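Local coordinates for FAD:protein FMN transferase (Vibrio cholerae, PDB 6NXI) that probably transfers the FMN moiety of FAD onto a threonine hydroxyl of target flavoproteins, using magnesium or manganese, at residues Thr91-Leu95 and Thr273-Met278. Residues are numbered along the deposited sequence; the frame is centred on the assembly and turned at random.
Sequences TEGAL and TGLMVM. With MG (magnesium ion), chain C; FAD (flavin-adenine dinucleotide), chain B.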
ATOM      1  N   THR A  91     -14.173   0.454   3.170  1.00 27.30           N
ATOM      2  CA  THR A  91     -14.116  -0.815   2.435  1.00 27.15           C
ATOM      3  C   THR A  91     -14.957  -1.889   3.114  1.00 28.30           C
ATOM      4  O   THR A  91     -14.755  -3.062   2.786  1.00 27.19           O
ATOM      5  CB  THR A  91     -12.650  -1.226   2.196  1.00 26.52           C
ATOM      6  OG1 THR A  91     -12.022  -1.475   3.453  1.00 25.24           O
ATOM      7  CG2 THR A  91     -11.911  -0.199   1.384  1.00 26.71           C
ATOM      8  N   GLU A  92     -15.890  -1.528   4.012  1.00 28.83           N
ATOM      9  CA  GLU A  92     -16.836  -2.506   4.618  1.00 31.89           C
ATOM     10  C   GLU A  92     -16.024  -3.617   5.318  1.00 29.85           C
ATOM     11  O   GLU A  92     -16.459  -4.780   5.257  1.00 29.75           O
ATOM     12  CB  GLU A  92     -17.798  -3.051   3.537  1.00 35.36           C
ATOM     13  CG  GLU A  92     -18.654  -1.979   2.824  1.00 38.65           C
ATOM     14  CD  GLU A  92     -19.454  -2.414   1.579  1.00 42.01           C
ATOM     15  OE1 GLU A  92     -19.425  -3.631   1.205  1.00 43.49           O
ATOM     16  OE2 GLU A  92     -20.076  -1.528   0.931  1.00 45.04           O
ATOM     17  N   GLY A  93     -14.870  -3.300   5.931  1.00 27.50           N
ATOM     18  CA  GLY A  93     -14.078  -4.271   6.726  1.00 27.27           C
ATOM     19  C   GLY A  93     -12.994  -4.999   5.937  1.00 25.66           C
ATOM     20  O   GLY A  93     -12.239  -5.796   6.552  1.00 26.43           O
ATOM     21  N   ALA A  94     -12.948  -4.800   4.629  1.00 24.74           N
ATOM     22  CA  ALA A  94     -12.016  -5.526   3.732  1.00 22.85           C
ATOM     23  C   ALA A  94     -10.552  -5.186   4.078  1.00 23.34           C
ATOM     24  O   ALA A  94      -9.719  -6.082   4.116  1.00 23.15           O
ATOM     25  CB  ALA A  94     -12.339  -5.204   2.294  1.00 23.46           C
ATOM     26  N   LEU A  95     -10.222  -3.903   4.208  1.00 22.23           N
ATOM     27  CA  LEU A  95      -8.875  -3.504   4.635  1.00 21.27           C
ATOM     28  C   LEU A  95      -8.833  -3.542   6.144  1.00 21.45           C
ATOM     29  O   LEU A  95      -9.549  -2.751   6.791  1.00 22.52           O
ATOM     30  CB  LEU A  95      -8.515  -2.109   4.142  1.00 23.04           C
ATOM     31  CG  LEU A  95      -7.026  -1.820   4.265  1.00 22.44           C
ATOM     32  CD1 LEU A  95      -6.261  -2.511   3.140  1.00 23.94           C
ATOM     33  CD2 LEU A  95      -6.719  -0.319   4.272  1.00 23.34           C
ATOM     34  N   THR A 273      -5.594  -2.192  -2.021  1.00 19.85           N
ATOM     35  CA  THR A 273      -5.674  -3.530  -1.383  1.00 20.60           C
ATOM     36  C   THR A 273      -7.137  -3.758  -0.948  1.00 21.35           C
ATOM     37  O   THR A 273      -7.691  -4.867  -1.114  1.00 20.82           O
ATOM     38  CB  THR A 273      -4.680  -3.636  -0.218  1.00 19.70           C
ATOM     39  OG1 THR A 273      -3.338  -3.267  -0.637  1.00 19.01           O
ATOM     40  CG2 THR A 273      -4.707  -5.049   0.328  1.00 20.36           C
ATOM     41  N   GLY A 274      -7.747  -2.761  -0.303  1.00 21.86           N
ATOM     42  CA  GLY A 274      -9.104  -2.886   0.217  1.00 23.17           C
ATOM     43  C   GLY A 274     -10.101  -3.188  -0.867  1.00 22.98           C
ATOM     44  O   GLY A 274     -10.895  -4.150  -0.711  1.00 23.50           O
ATOM     45  N   LEU A 275     -10.049  -2.457  -1.976  1.00 23.37           N
ATOM     46  CA  LEU A 275     -10.997  -2.693  -3.080  1.00 24.39           C
ATOM     47  C   LEU A 275     -10.735  -4.088  -3.694  1.00 24.12           C
ATOM     48  O   LEU A 275     -11.709  -4.799  -4.045  1.00 23.92           O
ATOM     49  CB  LEU A 275     -10.913  -1.560  -4.097  1.00 25.18           C
ATOM     50  CG  LEU A 275     -11.258  -0.169  -3.576  1.00 27.34           C
ATOM     51  CD1 LEU A 275     -11.123   0.840  -4.707  1.00 29.15           C
ATOM     52  CD2 LEU A 275     -12.662  -0.086  -2.998  1.00 28.03           C
ATOM     53  N   MET A 276      -9.483  -4.527  -3.784  1.00 24.03           N
ATOM     54  CA  MET A 276      -9.164  -5.897  -4.285  1.00 24.30           C
ATOM     55  C   MET A 276      -9.881  -6.972  -3.444  1.00 24.90           C
ATOM     56  O   MET A 276     -10.492  -7.892  -4.013  1.00 25.93           O
ATOM     57  CB  MET A 276      -7.661  -6.128  -4.303  1.00 24.43           C
ATOM     58  CG  MET A 276      -7.289  -7.480  -4.824  1.00 26.42           C
ATOM     59  SD  MET A 276      -5.724  -7.305  -5.758  1.00 28.44           S
ATOM     60  CE  MET A 276      -5.545  -9.042  -6.154  1.00 28.53           C
ATOM     61  N   VAL A 277      -9.846  -6.849  -2.125  1.00 23.19           N
ATOM     62  CA  VAL A 277     -10.461  -7.814  -1.182  1.00 23.58           C
ATOM     63  C   VAL A 277     -11.988  -7.739  -1.338  1.00 23.87           C
ATOM     64  O   VAL A 277     -12.668  -8.799  -1.235  1.00 24.42           O
ATOM     65  CB  VAL A 277     -10.008  -7.583   0.271  1.00 23.85           C
ATOM     66  CG1 VAL A 277     -10.799  -8.425   1.242  1.00 24.90           C
ATOM     67  CG2 VAL A 277      -8.503  -7.792   0.459  1.00 25.02           C
ATOM     68  N   MET A 278     -12.540  -6.548  -1.608  1.00 23.66           N
ATOM     69  CA  MET A 278     -14.023  -6.383  -1.763  1.00 26.61           C
ATOM     70  C   MET A 278     -14.522  -7.125  -3.002  1.00 27.13           C
ATOM     71  O   MET A 278     -15.668  -7.648  -2.963  1.00 27.43           O
ATOM     72  CB  MET A 278     -14.415  -4.905  -1.875  1.00 27.18           C
ATOM     73  CG  MET A 278     -14.201  -4.136  -0.615  1.00 27.36           C
ATOM     74  SD  MET A 278     -14.851  -2.436  -0.796  1.00 28.34           S
ATOM     75  CE  MET A 278     -16.551  -2.688  -0.314  1.00 30.97           C
TER
HETATM   76 MG    MG C 501      -1.991  -1.438  -0.058  1.00 23.07          MG
HETATM   77  PA  FAD B 500      -0.368  -4.448  -0.686  1.00 22.05           P
HETATM   78  O1A FAD B 500      -1.176  -5.152  -1.717  1.00 24.13           O
HETATM   79  O2A FAD B 500      -0.291  -2.973  -0.696  1.00 20.86           O
HETATM   80  O5B FAD B 500      -0.825  -4.910   0.774  1.00 22.90           O
HETATM   81  C5B FAD B 500      -0.606  -6.317   1.062  1.00 22.16           C
HETATM   82  C4B FAD B 500       0.051  -6.502   2.408  1.00 22.37           C
HETATM   83  O4B FAD B 500      -0.764  -5.981   3.487  1.00 23.87           O
HETATM   84  C3B FAD B 500       0.280  -7.978   2.729  1.00 22.28           C
HETATM   85  O3B FAD B 500       1.584  -8.370   2.299  1.00 23.50           O
HETATM   86  C2B FAD B 500       0.083  -8.037   4.249  1.00 22.17           C
HETATM   87  O2B FAD B 500       1.257  -7.654   4.929  1.00 23.01           O
HETATM   88  C1B FAD B 500      -1.003  -6.992   4.464  1.00 23.37           C
HETATM   89  N9A FAD B 500      -2.371  -7.438   4.305  1.00 22.93           N
HETATM   90  C8A FAD B 500      -2.850  -8.604   3.691  1.00 21.95           C
HETATM   91  N7A FAD B 500      -4.158  -8.608   3.615  1.00 22.65           N
HETATM   92  C5A FAD B 500      -4.587  -7.452   4.235  1.00 21.88           C
HETATM   93  C6A FAD B 500      -5.868  -6.938   4.484  1.00 22.87           C
HETATM   94  N6A FAD B 500      -7.010  -7.511   4.065  1.00 23.64           N
HETATM   95  N1A FAD B 500      -5.924  -5.730   5.081  1.00 22.41           N
HETATM   96  C2A FAD B 500      -4.777  -5.148   5.482  1.00 21.94           C
HETATM   97  N3A FAD B 500      -3.509  -5.539   5.296  1.00 22.57           N
HETATM   98  C4A FAD B 500      -3.490  -6.724   4.663  1.00 22.14           C
HETATM   99  N1  FAD B 500       9.454  -6.880   3.906  1.00 26.98           N
HETATM  100  C2  FAD B 500      10.581  -7.586   4.268  1.00 29.64           C
HETATM  101  O2  FAD B 500      10.821  -8.696   3.744  1.00 29.26           O
HETATM  102  N3  FAD B 500      11.475  -7.097   5.166  1.00 28.29           N
HETATM  103  C4  FAD B 500      11.302  -5.887   5.786  1.00 29.02           C
HETATM  104  O4  FAD B 500      12.109  -5.489   6.615  1.00 31.52           O
HETATM  105  C4X FAD B 500      10.129  -5.131   5.455  1.00 26.44           C
HETATM  106  N5  FAD B 500       9.928  -3.971   6.046  1.00 25.72           N
HETATM  107  C5X FAD B 500       8.791  -3.268   5.721  1.00 24.85           C
HETATM  108  C6  FAD B 500       8.543  -2.035   6.358  1.00 25.15           C
HETATM  109  C7  FAD B 500       7.432  -1.264   6.090  1.00 25.26           C
HETATM  110  C7M FAD B 500       7.233   0.051   6.808  1.00 26.33           C
HETATM  111  C8  FAD B 500       6.513  -1.728   5.118  1.00 23.59           C
HETATM  112  C8M FAD B 500       5.270  -0.946   4.782  1.00 25.24           C
HETATM  113  C9  FAD B 500       6.744  -2.951   4.481  1.00 23.77           C
HETATM  114  C9A FAD B 500       7.874  -3.734   4.754  1.00 24.19           C
HETATM  115  N10 FAD B 500       8.121  -4.975   4.153  1.00 26.22           N
HETATM  116  C10 FAD B 500       9.247  -5.712   4.478  1.00 25.71           C
HETATM  117  C1' FAD B 500       7.223  -5.472   3.089  1.00 28.54           C
HETATM  118  C2' FAD B 500       5.941  -6.046   3.575  1.00 29.15           C
HETATM  119  O2' FAD B 500       6.180  -7.208   4.364  1.00 29.82           O
HETATM  120  C3' FAD B 500       5.075  -6.437   2.366  1.00 27.88           C
HETATM  121  O3' FAD B 500       5.670  -7.445   1.580  1.00 28.85           O
HETATM  122  C4' FAD B 500       4.808  -5.303   1.394  1.00 29.45           C
HETATM  123  O4' FAD B 500       4.584  -4.108   2.124  1.00 27.38           O
HETATM  124  C5' FAD B 500       3.678  -5.635   0.439  1.00 27.11           C
HETATM  125  O5' FAD B 500       3.356  -4.433  -0.304  1.00 27.88           O
HETATM  126  P   FAD B 500       2.414  -4.539  -1.571  1.00 25.29           P
HETATM  127  O1P FAD B 500       2.790  -5.659  -2.431  1.00 28.57           O
HETATM  128  O2P FAD B 500       2.360  -3.102  -2.039  1.00 26.96           O
HETATM  129  O3P FAD B 500       1.095  -4.995  -0.813  1.00 26.71           O
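Ala94 lowers its methyl group onto the last turns of helix 265-278, where CB lies 3.5 Å from Gly274 O and is flanked by Val277 CG1 and Met278 CG. This is the tight part of the contact. Gly274 lets the loop come close: its CA is 4.5 Å from Leu95 CA and, with no side chain in between, 4.1 Å from Thr91 CG2. The small Ala94 suits the same narrow gap, while Leu95 extends CD1 over the start of the segment, 3.8 Å from Gly274 N and near Thr273 CB.

Glu92, with positive phi, closes the Schellman motif that ends helix 75-90, and a type I' turn runs from Thr91 to Ala94, with Gly93 at a positive phi that glycine readily adopts. Thr91 sets OG1 between its backbone N and carbonyl carbon (chi1 64°), from where it accepts a nearly straight bond from Leu95 N (3.1 Å, 169°), while the hydroxyl itself donates to Leu87 O.

The other end opens to solvent: Glu92 is exposed and Met278 partly so, though their atoms still meet closely. The flexible thioether of Met278 lays SD along Thr91, then bends at its last torsion to carry CE to 3.4 Å from Glu92 OE1, the chains crossing at about a right angle. A polarised methyl thus faces a carboxylate oxygen without a hydrogen bond, and OE2 pairs with Arg282.

No hydrogen bond links the two segments; FAD bridges them. Its N6A donates to Ala94 O (3.1 Å, 170°). Thr273 OG1, hydrogen-bonded to Ser225, binds the magnesium ion at 2.3 Å; FAD O2A and the carbonyl oxygens of Thr155 and Asp269 are among the other ligands. Apolar packing sets adenine recognition beside metal coordination, and the ion probably draws charge from the phosphate.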